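Local coordinates for protein poly-beta-hydroxybuterate polymerase (PDB 5T6O) that builds polyhydroxybutyrate without a template, probably as an acyltransferase, the piece here being the catalytic domain of the class I synthase, at residues Q68-F73 with A353-Q358; N192-L197 with F220-W225. The protein carries 1 engineered substitution. All blocks are in the same frame, centred on the assembly; numbering follows the deposited sequence.

Interaction 1: residues Q68-F73 with A353-Q358; sequences QGHTVF and AWLAGQ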
loop_
_atom_site.group_PDB
_atom_site.type_symbol
_atom_site.label_atom_id
_atom_site.label_comp_id
_atom_site.label_asym_id
_atom_site.label_seq_id
_atom_site.Cartn_x
_atom_site.Cartn_y
_atom_site.Cartn_z
ATOM N N GLN A 68 -24.721 -32.108 -5.635
ATOM C CA GLN A 68 -25.037 -31.604 -6.965
ATOM C C GLN A 68 -24.917 -32.673 -8.042
ATOM O O GLN A 68 -25.107 -32.365 -9.222
ATOM C CB GLN A 68 -24.128 -30.418 -7.319
ATOM C CG GLN A 68 -24.373 -29.174 -6.484
ATOM C CD GLN A 68 -25.811 -28.707 -6.565
ATOM O OE1 GLN A 68 -26.453 -28.479 -5.547
ATOM N NE2 GLN A 68 -26.323 -28.565 -7.781
ATOM N N GLY A 69 -24.594 -33.911 -7.681
ATOM C CA GLY A 69 -24.576 -34.981 -8.650
ATOM C C GLY A 69 -23.253 -35.245 -9.329
ATOM O O GLY A 69 -23.244 -35.674 -10.488
ATOM N N HIS A 70 -22.128 -35.022 -8.650
ATOM C CA HIS A 70 -20.830 -35.431 -9.164
ATOM C C HIS A 70 -20.246 -36.533 -8.296
ATOM O O HIS A 70 -20.378 -36.507 -7.066
ATOM C CB HIS A 70 -19.848 -34.255 -9.218
ATOM C CG HIS A 70 -20.319 -33.117 -10.066
ATOM N ND1 HIS A 70 -19.854 -32.894 -11.346
ATOM C CD2 HIS A 70 -21.238 -32.149 -9.825
ATOM C CE1 HIS A 70 -20.446 -31.825 -11.846
ATOM N NE2 HIS A 70 -21.288 -31.354 -10.942
ATOM N N THR A 71 -19.615 -37.505 -8.949
ATOM C CA THR A 71 -18.734 -38.437 -8.260
ATOM C C THR A 71 -17.468 -37.695 -7.863
ATOM O O THR A 71 -16.811 -37.090 -8.717
ATOM C CB THR A 71 -18.398 -39.608 -9.176
ATOM O OG1 THR A 71 -19.611 -40.217 -9.639
ATOM C CG2 THR A 71 -17.515 -40.649 -8.452
ATOM N N VAL A 72 -17.124 -37.719 -6.579
ATOM C CA VAL A 72 -15.972 -36.983 -6.068
ATOM C C VAL A 72 -14.920 -37.970 -5.581
ATOM O O VAL A 72 -15.216 -38.853 -4.766
ATOM C CB VAL A 72 -16.371 -36.009 -4.943
ATOM C CG1 VAL A 72 -15.131 -35.337 -4.343
ATOM C CG2 VAL A 72 -17.344 -34.940 -5.470
ATOM N N PHE A 73 -13.694 -37.810 -6.076
ATOM C CA PHE A 73 -12.501 -38.459 -5.547
ATOM C C PHE A 73 -11.627 -37.393 -4.903
ATOM O O PHE A 73 -11.700 -36.216 -5.278
ATOM C CB PHE A 73 -11.699 -39.155 -6.647
ATOM C CG PHE A 73 -12.413 -40.304 -7.310
ATOM C CD1 PHE A 73 -12.250 -41.602 -6.838
ATOM C CD2 PHE A 73 -13.169 -40.099 -8.451
ATOM C CE1 PHE A 73 -12.867 -42.674 -7.476
ATOM C CE2 PHE A 73 -13.805 -41.170 -9.093
ATOM C CZ PHE A 73 -13.647 -42.461 -8.601
ATOM N N ALA A 353 -22.486 -24.780 -11.578
ATOM C CA ALA A 353 -23.114 -24.694 -12.892
ATOM C C ALA A 353 -22.067 -24.775 -13.994
ATOM O O ALA A 353 -22.273 -25.456 -15.004
ATOM C CB ALA A 353 -23.935 -23.406 -13.011
ATOM N N TRP A 354 -20.935 -24.094 -13.812
ATOM C CA TRP A 354 -19.822 -24.223 -14.751
ATOM C C TRP A 354 -19.323 -25.660 -14.804
ATOM O O TRP A 354 -19.113 -26.214 -15.891
ATOM C CB TRP A 354 -18.696 -23.262 -14.352
ATOM C CG TRP A 354 -17.415 -23.357 -15.178
ATOM C CD1 TRP A 354 -17.079 -22.606 -16.276
ATOM C CD2 TRP A 354 -16.301 -24.227 -14.932
ATOM N NE1 TRP A 354 -15.826 -22.977 -16.737
ATOM C CE2 TRP A 354 -15.332 -23.965 -15.929
ATOM C CE3 TRP A 354 -16.031 -25.204 -13.971
ATOM C CZ2 TRP A 354 -14.115 -24.655 -15.994
ATOM C CZ3 TRP A 354 -14.812 -25.885 -14.032
ATOM C CH2 TRP A 354 -13.876 -25.608 -15.044
ATOM N N LEU A 355 -19.174 -26.298 -13.637
ATOM C CA LEU A 355 -18.660 -27.665 -13.604
ATOM C C LEU A 355 -19.628 -28.638 -14.270
ATOM O O LEU A 355 -19.202 -29.575 -14.956
ATOM C CB LEU A 355 -18.389 -28.088 -12.162
ATOM C CG LEU A 355 -17.764 -29.471 -11.975
ATOM C CD1 LEU A 355 -16.322 -29.462 -12.459
ATOM C CD2 LEU A 355 -17.839 -29.861 -10.514
ATOM N N ALA A 356 -20.933 -28.437 -14.077
ATOM C CA ALA A 356 -21.897 -29.305 -14.742
ATOM C C ALA A 356 -21.696 -29.289 -16.255
ATOM O O ALA A 356 -21.779 -30.334 -16.911
ATOM C CB ALA A 356 -23.320 -28.890 -14.371
ATOM N N GLY A 357 -21.407 -28.116 -16.825
ATOM C CA GLY A 357 -21.187 -28.016 -18.260
ATOM C C GLY A 357 -19.956 -28.752 -18.750
ATOM O O GLY A 357 -19.840 -29.022 -19.950
ATOM N N GLN A 358 -19.029 -29.069 -17.853
ATOM C CA GLN A 358 -17.846 -29.840 -18.204
ATOM C C GLN A 358 -17.990 -31.334 -17.927
ATOM O O GLN A 358 -17.102 -32.102 -18.304
ATOM C CB GLN A 358 -16.626 -29.315 -17.427
ATOM C CG GLN A 358 -16.533 -27.797 -17.285
ATOM C CD GLN A 358 -16.243 -27.107 -18.601
ATOM O OE1 GLN A 358 -15.834 -27.746 -19.565
ATOM N NE2 GLN A 358 -16.460 -25.794 -18.646
#
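H70 and A356 have the nearest CA atoms of the two segments, 8.4 Å apart. The segment 68-73 runs from a helix end into a strand of the alpha/beta hydrolase sheet. The segment 353-358 lies on helix 348-358. G69 ends helix 61-67 with a Schellman motif and a positive phi. The chain then turns into H70 and goes on to strand 72-77.

On the 68-73 side H70 alone makes the contact; L355 and A356 meet it. With chi1 at -59°, its CG lies opposite the carbonyl carbon, and the ring is directed at the helix. L355 covers one face of the ring. Its CD2 sits 3.7 Å from the ring centroid, 17° off the normal, in a CH-pi contact. The methyl is displaced toward the rim, on the CE1 side. CG of L355 lies close behind the methyl, 3.6 Å from CE1 of H70. No hydrogen bond spans the two segments.

H36 meets the H70 ring with planes inclined at about 30°, and V65 and A359 also touch it. This is buried packing between the connection from helix 61-67 to the interior strand 72-77 and helix 348-358. At the ring edge, near its plane, A356 N lies 4.1 Å from H70 CE1.

Interaction 2: residues N192-L197 with F220-W225; sequences NTFSFL and FDLLFW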
loop_
_atom_site.group_PDB
_atom_site.type_symbol
_atom_site.label_atom_id
_atom_site.label_comp_id
_atom_site.label_asym_id
_atom_site.label_seq_id
_atom_site.Cartn_x
_atom_site.Cartn_y
_atom_site.Cartn_z
ATOM N N ASN A 192 1.996 -25.121 8.460
ATOM C CA ASN A 192 0.572 -24.842 8.507
ATOM C C ASN A 192 0.287 -23.708 7.536
ATOM O O ASN A 192 1.197 -23.120 6.950
ATOM C CB ASN A 192 0.114 -24.523 9.930
ATOM C CG ASN A 192 0.850 -23.353 10.521
ATOM O OD1 ASN A 192 1.112 -22.371 9.846
ATOM N ND2 ASN A 192 1.214 -23.467 11.786
ATOM N N THR A 193 -0.996 -23.407 7.360
ATOM C CA THR A 193 -1.401 -22.500 6.297
ATOM C C THR A 193 -1.234 -21.045 6.709
ATOM O O THR A 193 -0.607 -20.258 5.990
ATOM C CB THR A 193 -2.860 -22.769 5.912
ATOM O OG1 THR A 193 -2.981 -24.107 5.418
ATOM C CG2 THR A 193 -3.321 -21.793 4.840
ATOM N N PHE A 194 -1.795 -20.667 7.857
ATOM C CA PHE A 194 -1.803 -19.250 8.203
ATOM C C PHE A 194 -0.436 -18.750 8.635
ATOM O O PHE A 194 -0.184 -17.546 8.538
ATOM C CB PHE A 194 -2.867 -18.983 9.265
ATOM C CG PHE A 194 -4.240 -18.871 8.673
ATOM C CD1 PHE A 194 -4.965 -20.008 8.358
ATOM C CD2 PHE A 194 -4.768 -17.631 8.346
ATOM C CE1 PHE A 194 -6.218 -19.904 7.774
ATOM C CE2 PHE A 194 -6.026 -17.518 7.763
ATOM C CZ PHE A 194 -6.745 -18.655 7.470
ATOM N N SER A 195 0.469 -19.639 9.049
ATOM C CA SER A 195 1.834 -19.230 9.359
ATOM C C SER A 195 2.864 -19.873 8.427
ATOM O O SER A 195 4.027 -20.039 8.809
ATOM C CB SER A 195 2.162 -19.536 10.823
ATOM O OG SER A 195 1.281 -18.825 11.692
ATOM N N PHE A 196 2.474 -20.228 7.196
ATOM C CA PHE A 196 3.455 -20.816 6.286
ATOM C C PHE A 196 4.617 -19.868 5.997
ATOM O O PHE A 196 5.749 -20.320 5.784
ATOM C CB PHE A 196 2.831 -21.254 4.956
ATOM C CG PHE A 196 3.816 -21.972 4.072
ATOM C CD1 PHE A 196 4.328 -23.198 4.459
ATOM C CD2 PHE A 196 4.305 -21.380 2.918
ATOM C CE1 PHE A 196 5.265 -23.860 3.680
ATOM C CE2 PHE A 196 5.245 -22.031 2.135
ATOM C CZ PHE A 196 5.716 -23.283 2.519
ATOM N N LEU A 197 4.379 -18.562 5.976
ATOM C CA LEU A 197 5.487 -17.619 5.836
ATOM C C LEU A 197 5.783 -16.911 7.154
ATOM O O LEU A 197 6.198 -15.753 7.169
ATOM C CB LEU A 197 5.191 -16.604 4.729
ATOM C CG LEU A 197 4.940 -17.256 3.362
ATOM C CD1 LEU A 197 4.524 -16.220 2.317
ATOM C CD2 LEU A 197 6.156 -18.065 2.901
ATOM N N PHE A 220 -13.302 -21.501 15.604
ATOM C CA PHE A 220 -12.516 -22.549 16.249
ATOM C C PHE A 220 -12.253 -23.734 15.319
ATOM O O PHE A 220 -11.204 -24.386 15.432
ATOM C CB PHE A 220 -13.209 -23.008 17.537
ATOM C CG PHE A 220 -13.008 -22.059 18.711
ATOM C CD1 PHE A 220 -12.829 -20.698 18.504
ATOM C CD2 PHE A 220 -12.968 -22.534 20.003
ATOM C CE1 PHE A 220 -12.642 -19.827 19.566
ATOM C CE2 PHE A 220 -12.777 -21.668 21.072
ATOM C CZ PHE A 220 -12.612 -20.311 20.848
ATOM N N ASP A 221 -13.162 -24.038 14.391
ATOM C CA ASP A 221 -12.858 -25.170 13.519
ATOM C C ASP A 221 -11.761 -24.816 12.524
ATOM O O ASP A 221 -10.942 -25.679 12.176
ATOM C CB ASP A 221 -14.119 -25.700 12.814
ATOM C CG ASP A 221 -14.882 -24.642 12.022
ATOM O OD1 ASP A 221 -14.437 -23.484 11.910
ATOM O OD2 ASP A 221 -15.955 -24.993 11.479
ATOM N N LEU A 222 -11.693 -23.553 12.092
ATOM C CA LEU A 222 -10.541 -23.114 11.310
ATOM C C LEU A 222 -9.257 -23.272 12.111
ATOM O O LEU A 222 -8.255 -23.776 11.599
ATOM C CB LEU A 222 -10.723 -21.660 10.857
ATOM C CG LEU A 222 -9.670 -21.028 9.939
ATOM C CD1 LEU A 222 -10.294 -19.837 9.227
ATOM C CD2 LEU A 222 -8.461 -20.555 10.718
ATOM N N LEU A 223 -9.261 -22.826 13.368
ATOM C CA LEU A 223 -8.047 -22.913 14.174
ATOM C C LEU A 223 -7.654 -24.368 14.423
ATOM O O LEU A 223 -6.465 -24.710 14.438
ATOM C CB LEU A 223 -8.242 -22.161 15.490
ATOM C CG LEU A 223 -8.431 -20.639 15.338
ATOM C CD1 LEU A 223 -8.705 -19.987 16.687
ATOM C CD2 LEU A 223 -7.210 -20.046 14.703
ATOM N N PHE A 224 -8.640 -25.242 14.608
ATOM C CA PHE A 224 -8.340 -26.664 14.759
ATOM C C PHE A 224 -7.658 -27.217 13.517
ATOM O O PHE A 224 -6.620 -27.889 13.610
ATOM C CB PHE A 224 -9.620 -27.444 15.061
ATOM C CG PHE A 224 -9.452 -28.933 14.967
ATOM C CD1 PHE A 224 -8.845 -29.644 15.998
ATOM C CD2 PHE A 224 -9.906 -29.629 13.851
ATOM C CE1 PHE A 224 -8.684 -31.009 15.915
ATOM C CE2 PHE A 224 -9.746 -31.006 13.767
ATOM C CZ PHE A 224 -9.144 -31.694 14.808
ATOM N N TRP A 225 -8.229 -26.945 12.337
ATOM C CA TRP A 225 -7.617 -27.383 11.086
ATOM C C TRP A 225 -6.217 -26.809 10.928
ATOM O O TRP A 225 -5.265 -27.534 10.623
ATOM C CB TRP A 225 -8.490 -26.966 9.902
ATOM C CG TRP A 225 -7.794 -27.104 8.588
ATOM C CD1 TRP A 225 -7.504 -28.279 7.929
ATOM C CD2 TRP A 225 -7.286 -26.044 7.764
ATOM N NE1 TRP A 225 -6.835 -28.001 6.757
ATOM C CE2 TRP A 225 -6.703 -26.643 6.626
ATOM C CE3 TRP A 225 -7.275 -24.638 7.875
ATOM C CZ2 TRP A 225 -6.132 -25.894 5.595
ATOM C CZ3 TRP A 225 -6.690 -23.894 6.858
ATOM C CH2 TRP A 225 -6.131 -24.524 5.728
#
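The hydroxyl oxygen of T193 comes to 3.2 Å from the indole carbon CH2 of W225, a short polar-to-aromatic approach that is not a hydrogen bond. OG1 reaches the indole obliquely, at the far end of its six-membered ring. OG1 is hydrogen-bonded to N48 ND2. The contact joins a type I beta turn, T193 to F196, to helix 220-227 of the alpha/beta hydrolase domain.

An Asx motif braces the turn. OD1 of N192 accepts from S195 N at 2.9 Å, with the donor tilted 30° from the carbonyl plane. N226 OD1, one residue beyond the helical segment, accepts from F194 N and ties the turn to the helix.

F194 and W225 meet edge against edge. CE1 of F194 is 4.1 Å from CZ3 of W225, each near the plane of the other ring. The two side chains cross at about a right angle. L222 reaches the same corner of the phenyl ring obliquely, its CD2 lying 3.8 Å from CE1 of F194. Both helix side chains leave with CG opposite the backbone N (chi1 -176° in L222), which carries them toward the turn.

I309 touches F194, L222 and W225 from helix 308-312. The second subunit also takes part: its F161 ring meets the F194 ring nearly parallel, and its E164 packs on F194 and L222. The buried indole N-H is satisfied too, since NE1 of W225 is hydrogen-bonded to the carbonyl oxygen of K49.

In the fold
The two contacts lie on opposite sides of the chain's centre. Their centres are 28 Å apart and their nearest atoms about 15 Å, so they do not touch. Interaction 1 joins segments 280 residues apart at their closest ends, and both segments of interaction 2 fall in the chain between them. Interaction 1 packs a late helix against the connection between helix 61-67 and strand 72-77; no other subunit touches its segments. Interaction 2 lies at the border with the second subunit. It also touches H308, at the start of helix 308-312. That histidine follows strand 299-304, a position consistent with the catalytic histidine of alpha/beta hydrolases, so interaction 2 is probably close to the active site.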